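Local coordinates for CBS domain protein (Sulfolobus tokodaii, PDB 2EF7) that carries a pair of CBS domains and probably acts as a regulatory or sensory module that binds adenosine-type nucleotides, at the interface of chains A and B. Sequence-based numbering; all coordinates share one arbitrary frame. Chains: chain A/B, Hypothetical protein ST2348.

Contacts 1 and 2 are two patches of one two-fold symmetric interface between copies of the same protein, the centres of their C-alpha atoms about 13 Å apart. Both draw on helices 23-33 and 52-60: contact 1 uses the start of helix 52-60 and the region around the end of helix 23-33, contact 2 the far end of helix 52-60, the start of helix 23-33 and the loop with residue 65. Chemistry changes along the helices, from a charged pair in contact 1 to apolar packing in contact 2. Most residues lie in the first CBS repeat, which suggests that this half contributes much of the pairing surface.

Contact 1: the interface of chains A and B. Residues chain A 30, 34, 36, 52; chain B 52-53, 56.
The carboxylate of A:Glu52, at the start of helix 52-60, meets the guanidinium of B:Arg53 in a salt bridge that is also a hydrogen bond. NE of B:Arg53 donates to OE2 of A:Glu52 over 2.5 Å, with 166° at the hydrogen. The acceptor oxygen is approached on its syn side, slightly out of the carboxylate plane, and lies nearly in the guanidinium plane. The two planes are nonetheless turned 66° apart, which argues against a flat, two-pronged pairing; NH1 of B:Arg53 stands 3.6 Å from OE1 of A:Glu52. The chain of B:Arg53 leaves with CG anti to the backbone N (chi1 -171°) and bends at chi3; as modelled, CB, CG and CD pass close to OE2 before NE reaches it. B:Arg53 is poorly ordered, which limits confidence in this path as well as in the exact bond length.

A:Glu52 hides 85 Å² and B:Arg53 55 Å² against the opposite chain, more than the other residues of the patch. B:Val56, one turn along the helix from B:Arg53, adds a modest apolar contact: its CG2 packs 3.9 Å from CB of A:Glu52. OE1 of A:Glu52 stands 4.8 Å from OE1 of B:Glu52; if both carboxylates are ionised they would repel, and the water between them probably eases this. That water lies 2.5 Å from OE1 of A:Glu52 and 2.7 Å from OE1 of B:Glu52.

Contact 2: the interface of chains A and B. Residues chain A 23-24, 59, 63-65; chain B 23, 59, 65.
This is an apolar helix-and-loop interface across the two-fold axis of the A-B pair; in this structure it packs the two subunits together by their side chains, and it probably contributes to a dimer. No nitrogen or oxygen of one chain comes within bonding distance of the other. A:Leu65 and B:Leu65 run past each other in opposite directions, and their CD2 methyls meet at 3.3 Å, tighter than normal van der Waals contact. Each leucine has CG anti to its carbonyl carbon (chi1 -59° in A, -58° in B), which turns the branched end inward; CD1 continues the chain while CD2 branches off to meet its counterpart. The CG atoms of the pair are 4.0 Å apart.

B:Leu65 buries 64 Å² and has two branches at work. CD1 rests 3.7 Å from the carbonyl O of A:Lys63, while CD2 also lies 4.1 Å from CG2 of A:Ile59. An alanine here would probably open a gap beside A:Leu65 and leave A:Ile59 CG2 without this neighbour.

A:Ile59 and B:Ile59, near the end of helix 52-60, point at each other tip to tip; their modelled CD1 separation is too short to be reliable, so the evidence rests on the flanking pairs. CG2 of A:Ile59 lies 3.9 Å from CD2 of B:Leu23, the two side chains meeting at a slant. Across the axis A:Leu23 and B:Ile59 cross at about a right angle, with CD2 of A:Leu23 4.1 Å from CG2 of B:Ile59. CG2 of B:Ile59 also reaches the backbone of helix 23-33, at 3.9 Å from CA of A:Asn24. Together these contacts form a small hydrophobic core that probably helps hold the CBS subunits together as a pair.

Contact 1: the interface of chains A and B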
# COMPACT_ATOMS: atom_id res chain seq x y z
N MSE A 30 -18.24 16.66 11.17
CA MSE A 30 -17.33 15.53 11.10
C MSE A 30 -17.97 14.27 11.65
O MSE A 30 -17.73 13.17 11.13
CB MSE A 30 -16.06 15.87 11.86
CG MSE A 30 -15.33 17.08 11.29
SE MSE A 30 -13.83 17.63 12.38
CE MSE A 30 -12.93 15.92 12.51
N ASN A 34 -18.97 11.45 9.22
CA ASN A 34 -18.01 10.41 9.58
C ASN A 34 -16.68 10.62 8.87
O ASN A 34 -16.21 9.75 8.13
CB ASN A 34 -18.58 9.03 9.24
CG ASN A 34 -17.70 7.89 9.74
OD1 ASN A 34 -17.16 7.95 10.84
ND2 ASN A 34 -17.56 6.84 8.93
N GLY A 36 -12.50 12.44 9.30
CA GLY A 36 -11.50 12.82 10.29
C GLY A 36 -10.89 14.20 10.18
O GLY A 36 -9.98 14.54 10.95
N GLU A 52 -9.27 15.74 13.75
CA GLU A 52 -9.85 15.35 15.04
C GLU A 52 -8.90 15.78 16.15
O GLU A 52 -9.34 16.22 17.21
CB GLU A 52 -10.04 13.84 15.11
CG GLU A 52 -10.89 13.30 13.99
CD GLU A 52 -11.08 11.81 14.11
OE1 GLU A 52 -10.08 11.09 14.27
OE2 GLU A 52 -12.24 11.36 14.03
N GLU B 52 -9.58 9.97 20.03
CA GLU B 52 -9.85 11.33 19.59
C GLU B 52 -11.21 11.38 18.91
O GLU B 52 -11.97 12.33 19.09
CB GLU B 52 -8.78 11.79 18.63
CG GLU B 52 -7.40 11.83 19.23
CD GLU B 52 -6.35 12.17 18.20
OE1 GLU B 52 -6.24 11.42 17.21
OE2 GLU B 52 -5.65 13.18 18.37
N ARG B 53 -11.54 10.35 18.14
CA ARG B 53 -12.84 10.34 17.45
C ARG B 53 -14.01 10.36 18.44
O ARG B 53 -15.01 11.03 18.20
CB ARG B 53 -12.94 9.14 16.51
CG ARG B 53 -14.18 9.18 15.61
CD ARG B 53 -13.96 8.38 14.33
NE ARG B 53 -12.93 8.98 13.48
CZ ARG B 53 -12.46 8.44 12.36
NH1 ARG B 53 -11.52 9.06 11.66
NH2 ARG B 53 -12.93 7.27 11.93
N VAL B 56 -14.64 13.90 19.62
CA VAL B 56 -15.25 14.73 18.58
C VAL B 56 -16.71 14.33 18.43
O VAL B 56 -17.60 15.17 18.33
CB VAL B 56 -14.52 14.53 17.23
CG1 VAL B 56 -15.29 15.23 16.12
CG2 VAL B 56 -13.08 15.07 17.31
O HOH W 1 -7.82 10.53 15.16

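Contact 2: the interface of chains A and B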
# COMPACT_ATOMS: atom_id res chain seq x y z
N LEU A 23 -16.46 25.52 16.85
CA LEU A 23 -15.95 24.20 17.13
C LEU A 23 -17.05 23.15 17.22
O LEU A 23 -16.97 22.12 16.56
CB LEU A 23 -15.12 24.21 18.42
CG LEU A 23 -14.44 22.89 18.83
CD1 LEU A 23 -13.24 23.19 19.71
CD2 LEU A 23 -15.42 21.99 19.57
N ASN A 24 -18.10 23.42 18.00
CA ASN A 24 -19.15 22.43 18.12
C ASN A 24 -19.86 22.12 16.81
O ASN A 24 -20.23 20.96 16.57
CB ASN A 24 -20.17 22.82 19.20
CG ASN A 24 -20.99 24.03 18.81
OD1 ASN A 24 -20.44 25.10 18.52
ND2 ASN A 24 -22.30 23.88 18.82
N ILE A 59 -9.63 21.71 22.87
CA ILE A 59 -10.40 21.45 24.08
C ILE A 59 -9.44 21.28 25.24
O ILE A 59 -9.66 21.82 26.32
CB ILE A 59 -11.28 20.20 23.92
CG1 ILE A 59 -12.33 20.48 22.85
CG2 ILE A 59 -11.96 19.83 25.25
CD1 ILE A 59 -13.09 19.27 22.44
N LYS A 63 -10.37 25.78 25.30
CA LYS A 63 -11.20 26.55 24.38
C LYS A 63 -12.64 26.10 24.51
O LYS A 63 -12.91 24.92 24.77
CB LYS A 63 -10.72 26.34 22.94
CG LYS A 63 -9.28 26.76 22.70
CD LYS A 63 -9.17 28.21 22.26
CE LYS A 63 -9.70 29.17 23.29
NZ LYS A 63 -9.73 30.56 22.76
N SER A 64 -13.57 27.04 24.34
CA SER A 64 -14.99 26.72 24.45
C SER A 64 -15.55 26.16 23.15
O SER A 64 -14.87 26.12 22.12
CB SER A 64 -15.79 27.97 24.82
OG SER A 64 -15.91 28.84 23.71
N LEU A 65 -16.81 25.74 23.21
CA LEU A 65 -17.50 25.16 22.07
C LEU A 65 -17.79 26.19 20.98
O LEU A 65 -18.12 25.82 19.85
CB LEU A 65 -18.82 24.53 22.53
CG LEU A 65 -18.79 23.40 23.57
CD1 LEU A 65 -20.22 22.91 23.80
CD2 LEU A 65 -17.91 22.26 23.09
N LEU B 23 -14.59 15.25 30.16
CA LEU B 23 -14.15 15.29 28.76
C LEU B 23 -13.02 16.31 28.53
O LEU B 23 -11.99 15.97 27.94
CB LEU B 23 -15.33 15.60 27.84
CG LEU B 23 -15.10 15.63 26.32
CD1 LEU B 23 -16.40 15.36 25.62
CD2 LEU B 23 -14.51 16.97 25.87
N ILE B 59 -18.93 15.69 21.32
CA ILE B 59 -19.25 17.09 21.12
C ILE B 59 -20.22 17.17 19.96
O ILE B 59 -21.19 17.92 20.01
CB ILE B 59 -18.00 17.90 20.82
CG1 ILE B 59 -17.13 17.91 22.07
CG2 ILE B 59 -18.36 19.32 20.36
CD1 ILE B 59 -15.94 18.80 21.95
N LEU B 65 -18.49 19.91 27.51
CA LEU B 65 -17.09 19.72 27.82
C LEU B 65 -16.90 19.10 29.20
O LEU B 65 -15.79 18.69 29.55
CB LEU B 65 -16.36 21.06 27.76
CG LEU B 65 -16.45 21.78 26.41
CD1 LEU B 65 -15.68 23.09 26.47
CD2 LEU B 65 -15.90 20.87 25.32